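Local coordinates for protein hemolysin (PDB 3HVN) that probably binds cholesterol-containing host membranes, changes shape and assembles into oligomeric pores that lyse the cell, at residues Ile123-Leu128 with Pro242-Phe246; Asn175-Leu180 with Phe227-Tyr231. The protein carries 1 engineered substitution. All coordinates share one frame; numbering follows the deposited sequence.

Both contacts belong to the thiol-activated cytolysin part of the chain and lie on the same side of the centre of this elongated molecule, yet they do not touch: their centres are about 32 Å apart and their nearest atoms about 19 Å. Contact 1 is peripheral, its centre about 42 Å from the chain's centre, whereas that of contact 2 is about 20 Å from it. The large antiparallel sheet that includes strands 128-133, 179-186 and 221-236 relates them: strand 221-236 carries Phe227-Tyr231 and is followed by helix 242-245 of contact 1, while Leu128 begins strand 128-133, which pairs with 221-236. A bound hexafluoropropanol lies about 9 Å from the side chain of Gln229, near contact 2 without being part of it.

Contact 1 of 2, residues Ile123-Leu128 with Pro242-Phe246; sequences IARGDL and PSKLF
Leu245, in the short helix 242-245, and Phe246 after it in the chain pack against the irregular run Ile123-Leu128 by different side-chain routes. The Leu245 chain starts anti to its own nitrogen (chi1 -172°) and carries CD1 to the edge of the Arg125 guanidinium, 3.7 Å from NH2. Arg125 reaches this place although its CB is directed away from the helix, because bends at chi2 and chi3 fold the chain back; its polar end is held by the carbonyl oxygen of Gly104. Leu245 CD1 also approaches Leu128 CD2 at 4.3 Å. On the other flank, Ile123 CG2 meets the edge of the Phe246 ring, 4.1 Å from CD2, and Leu106 of strand 106-108 touches Ile123, Arg125 and Phe246 alike. Between these side-chain contacts the backbones approach closely at Gly126, where Gly126 CA lies 4.4 Å from Phe246 CA. Gly126 N makes a weak hydrogen bond to Leu245 O, 2.8 Å long but bent to 123° at the hydrogen. This is a loop laid against the C-terminal end of a short helix, joining the approach to strand 128-133 with the connection that follows strand 221-236.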
# COMPACT_ATOMS: atom_id res chain seq x y z
N ILE A 123 30.90 -23.22 11.96
CA ILE A 123 31.74 -23.72 13.05
C ILE A 123 31.10 -24.97 13.65
O ILE A 123 29.95 -25.29 13.35
CB ILE A 123 31.92 -22.66 14.15
CG1 ILE A 123 33.08 -23.03 15.08
CG2 ILE A 123 30.63 -22.49 14.94
CD1 ILE A 123 33.25 -22.10 16.25
N ALA A 124 31.86 -25.67 14.49
CA ALA A 124 31.33 -26.84 15.18
C ALA A 124 30.04 -26.48 15.91
O ALA A 124 30.07 -25.75 16.91
CB ALA A 124 32.36 -27.39 16.16
N ARG A 125 28.92 -26.99 15.41
CA ARG A 125 27.61 -26.64 15.95
C ARG A 125 27.18 -27.55 17.09
O ARG A 125 27.45 -28.75 17.07
CB ARG A 125 26.57 -26.65 14.83
CG ARG A 125 26.83 -25.66 13.72
CD ARG A 125 26.91 -24.24 14.25
NE ARG A 125 25.81 -23.94 15.16
CZ ARG A 125 24.60 -23.57 14.77
NH1 ARG A 125 24.33 -23.44 13.47
NH2 ARG A 125 23.65 -23.32 15.66
N GLY A 126 26.49 -26.97 18.07
CA GLY A 126 25.96 -27.74 19.18
C GLY A 126 24.58 -28.27 18.88
O GLY A 126 23.74 -27.56 18.34
N ASP A 127 24.34 -29.53 19.22
CA ASP A 127 23.05 -30.17 18.97
C ASP A 127 21.90 -29.33 19.51
O ASP A 127 21.93 -28.89 20.66
CB ASP A 127 23.02 -31.57 19.61
CG ASP A 127 24.16 -32.45 19.13
OD1 ASP A 127 24.84 -32.07 18.16
OD2 ASP A 127 24.36 -33.53 19.73
N LEU A 128 20.90 -29.09 18.67
CA LEU A 128 19.76 -28.27 19.06
C LEU A 128 18.43 -28.87 18.63
O LEU A 128 18.37 -29.66 17.68
CB LEU A 128 19.91 -26.84 18.53
CG LEU A 128 20.55 -26.66 17.15
CD1 LEU A 128 19.71 -27.31 16.06
CD2 LEU A 128 20.76 -25.18 16.85
N PRO A 242 24.90 -20.00 25.33
CA PRO A 242 25.78 -19.97 24.15
C PRO A 242 26.59 -21.26 24.07
O PRO A 242 26.86 -21.76 22.98
CB PRO A 242 26.70 -18.78 24.43
CG PRO A 242 25.88 -17.88 25.29
CD PRO A 242 25.05 -18.79 26.16
N SER A 243 26.97 -21.79 25.23
CA SER A 243 27.67 -23.06 25.30
C SER A 243 26.77 -24.17 24.76
O SER A 243 27.22 -25.02 24.00
CB SER A 243 28.08 -23.37 26.74
OG SER A 243 26.95 -23.41 27.60
N LYS A 244 25.51 -24.15 25.17
CA LYS A 244 24.53 -25.10 24.65
C LYS A 244 24.39 -24.93 23.15
O LYS A 244 24.16 -25.91 22.43
CB LYS A 244 23.17 -24.89 25.33
CG LYS A 244 22.05 -25.74 24.73
CD LYS A 244 20.68 -25.26 25.18
CE LYS A 244 19.58 -25.99 24.44
NZ LYS A 244 18.23 -25.45 24.77
N LEU A 245 24.53 -23.70 22.68
CA LEU A 245 24.45 -23.42 21.24
C LEU A 245 25.64 -24.01 20.49
O LEU A 245 25.48 -24.90 19.65
CB LEU A 245 24.35 -21.91 20.99
CG LEU A 245 24.06 -21.50 19.55
CD1 LEU A 245 22.78 -22.15 19.05
CD2 LEU A 245 23.97 -19.98 19.44
N PHE A 246 26.83 -23.52 20.80
CA PHE A 246 28.05 -24.01 20.16
C PHE A 246 28.26 -25.49 20.43
O PHE A 246 28.89 -26.19 19.63
CB PHE A 246 29.27 -23.21 20.63
CG PHE A 246 29.30 -21.79 20.13
CD1 PHE A 246 28.83 -20.75 20.91
CD2 PHE A 246 29.79 -21.51 18.87
CE1 PHE A 246 28.86 -19.45 20.45
CE2 PHE A 246 29.83 -20.21 18.40
CZ PHE A 246 29.36 -19.18 19.20

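Contact 2 of 2, residues Asn175-Leu180 with Phe227-Tyr231; sequences NTQAEL and FKQIY
This is an antiparallel strand pairing in the many-stranded antiparallel sheet, where the start of strand 179-186 meets strand 221-236. Glu179 and Ile230 form the hydrogen-bonded pair: Glu179 N donates to Ile230 O at 2.8 Å, in the carbonyl plane, and Ile230 N returns a bond to Glu179 O, straighter at 151°. Leu180 and Gln229 are the next, non-hydrogen-bonded pair, with CA atoms 4.8 Å apart. Side chains separate accordingly. Glu179 and Ile230 project to one face, while on the face of Leu180 and Gln229 the leucine CD2 lies 3.7 Å from CZ of Phe227. With CG opposite the backbone N (chi1 -176°), the Phe227 ring extends far enough for CZ to meet Leu180. Beyond the paired residues, Ala178 CB lies 3.9 Å from Tyr231 CD2. Asn175 OD1 approaches the same ring at its edge, near the ring plane, with the amide turned 48° from it. Gln229 NE2 and Tyr231 OH both bond to Ala350 O, tying this strand to the end of helix 339-350. The pattern is an antiparallel beta ladder beside the corner that the chain turns at Tyr231, within the cholesterol-dependent cytolysin fold.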
# COMPACT_ATOMS: atom_id res chain seq x y z
N ASN A 175 -3.64 -26.98 3.03
CA ASN A 175 -3.95 -27.22 4.43
C ASN A 175 -4.91 -26.17 5.00
O ASN A 175 -4.48 -25.20 5.62
CB ASN A 175 -2.67 -27.28 5.27
CG ASN A 175 -1.75 -26.10 5.02
OD1 ASN A 175 -1.37 -25.82 3.88
ND2 ASN A 175 -1.38 -25.40 6.09
N THR A 176 -6.20 -26.38 4.79
CA THR A 176 -7.23 -25.47 5.28
C THR A 176 -6.94 -24.03 4.87
O THR A 176 -7.10 -23.66 3.71
CB THR A 176 -7.37 -25.55 6.81
OG1 THR A 176 -7.39 -26.92 7.22
CG2 THR A 176 -8.66 -24.87 7.27
N GLN A 177 -6.51 -23.22 5.83
CA GLN A 177 -6.20 -21.82 5.57
C GLN A 177 -4.81 -21.46 6.09
O GLN A 177 -4.65 -21.09 7.25
CB GLN A 177 -7.25 -20.90 6.19
CG GLN A 177 -7.06 -19.42 5.87
CD GLN A 177 -8.15 -18.55 6.45
OE1 GLN A 177 -9.00 -19.02 7.20
NE2 GLN A 177 -8.12 -17.26 6.12
N ALA A 178 -3.81 -21.57 5.22
CA ALA A 178 -2.44 -21.20 5.56
C ALA A 178 -2.41 -19.77 6.09
O ALA A 178 -3.29 -18.97 5.79
CB ALA A 178 -1.54 -21.35 4.35
N GLU A 179 -1.39 -19.45 6.88
CA GLU A 179 -1.32 -18.12 7.49
C GLU A 179 -1.11 -17.03 6.45
O GLU A 179 -0.06 -16.96 5.80
CB GLU A 179 -0.24 -18.06 8.57
CG GLU A 179 -0.69 -18.56 9.94
CD GLU A 179 -1.53 -17.55 10.68
OE1 GLU A 179 -1.55 -16.37 10.28
OE2 GLU A 179 -2.18 -17.93 11.68
N LEU A 180 -2.11 -16.16 6.30
CA LEU A 180 -2.05 -15.07 5.34
C LEU A 180 -1.37 -13.84 5.94
O LEU A 180 -1.94 -13.18 6.81
CB LEU A 180 -3.45 -14.70 4.86
CG LEU A 180 -4.30 -15.83 4.27
CD1 LEU A 180 -5.68 -15.31 3.90
CD2 LEU A 180 -3.62 -16.45 3.06
N PHE A 227 1.85 -10.26 -0.36
CA PHE A 227 0.95 -11.32 0.03
C PHE A 227 1.74 -12.58 0.36
O PHE A 227 2.20 -13.29 -0.53
CB PHE A 227 -0.06 -11.61 -1.08
CG PHE A 227 -1.10 -12.64 -0.71
CD1 PHE A 227 -0.94 -13.96 -1.07
CD2 PHE A 227 -2.22 -12.27 0.01
CE1 PHE A 227 -1.89 -14.91 -0.73
CE2 PHE A 227 -3.18 -13.21 0.36
CZ PHE A 227 -3.01 -14.53 -0.01
N LYS A 228 1.91 -12.82 1.66
CA LYS A 228 2.56 -14.04 2.12
C LYS A 228 1.52 -15.08 2.50
O LYS A 228 0.46 -14.76 3.03
CB LYS A 228 3.49 -13.74 3.30
CG LYS A 228 4.91 -13.38 2.88
CD LYS A 228 5.79 -13.08 4.09
CE LYS A 228 5.79 -11.60 4.44
NZ LYS A 228 4.41 -11.05 4.56
N GLN A 229 1.83 -16.34 2.20
CA GLN A 229 0.93 -17.44 2.47
C GLN A 229 1.71 -18.56 3.14
O GLN A 229 2.15 -19.50 2.48
CB GLN A 229 0.30 -17.93 1.17
CG GLN A 229 -0.68 -19.07 1.33
CD GLN A 229 -1.24 -19.54 0.00
OE1 GLN A 229 -1.00 -18.93 -1.04
NE2 GLN A 229 -2.00 -20.64 0.03
N ILE A 230 1.88 -18.46 4.45
CA ILE A 230 2.71 -19.42 5.17
C ILE A 230 1.99 -20.75 5.37
O ILE A 230 0.87 -20.80 5.89
CB ILE A 230 3.23 -18.87 6.52
CG1 ILE A 230 4.71 -19.18 6.68
CG2 ILE A 230 2.44 -19.44 7.68
CD1 ILE A 230 5.55 -18.71 5.53
N TYR A 231 2.64 -21.82 4.92
CA TYR A 231 2.13 -23.17 5.10
C TYR A 231 2.59 -23.73 6.44
O TYR A 231 1.80 -24.35 7.16
CB TYR A 231 2.61 -24.08 3.96
CG TYR A 231 1.99 -23.77 2.62
CD1 TYR A 231 2.76 -23.29 1.57
CD2 TYR A 231 0.63 -23.97 2.39
CE1 TYR A 231 2.21 -23.01 0.34
CE2 TYR A 231 0.07 -23.69 1.16
CZ TYR A 231 0.86 -23.21 0.14
OH TYR A 231 0.30 -22.92 -1.08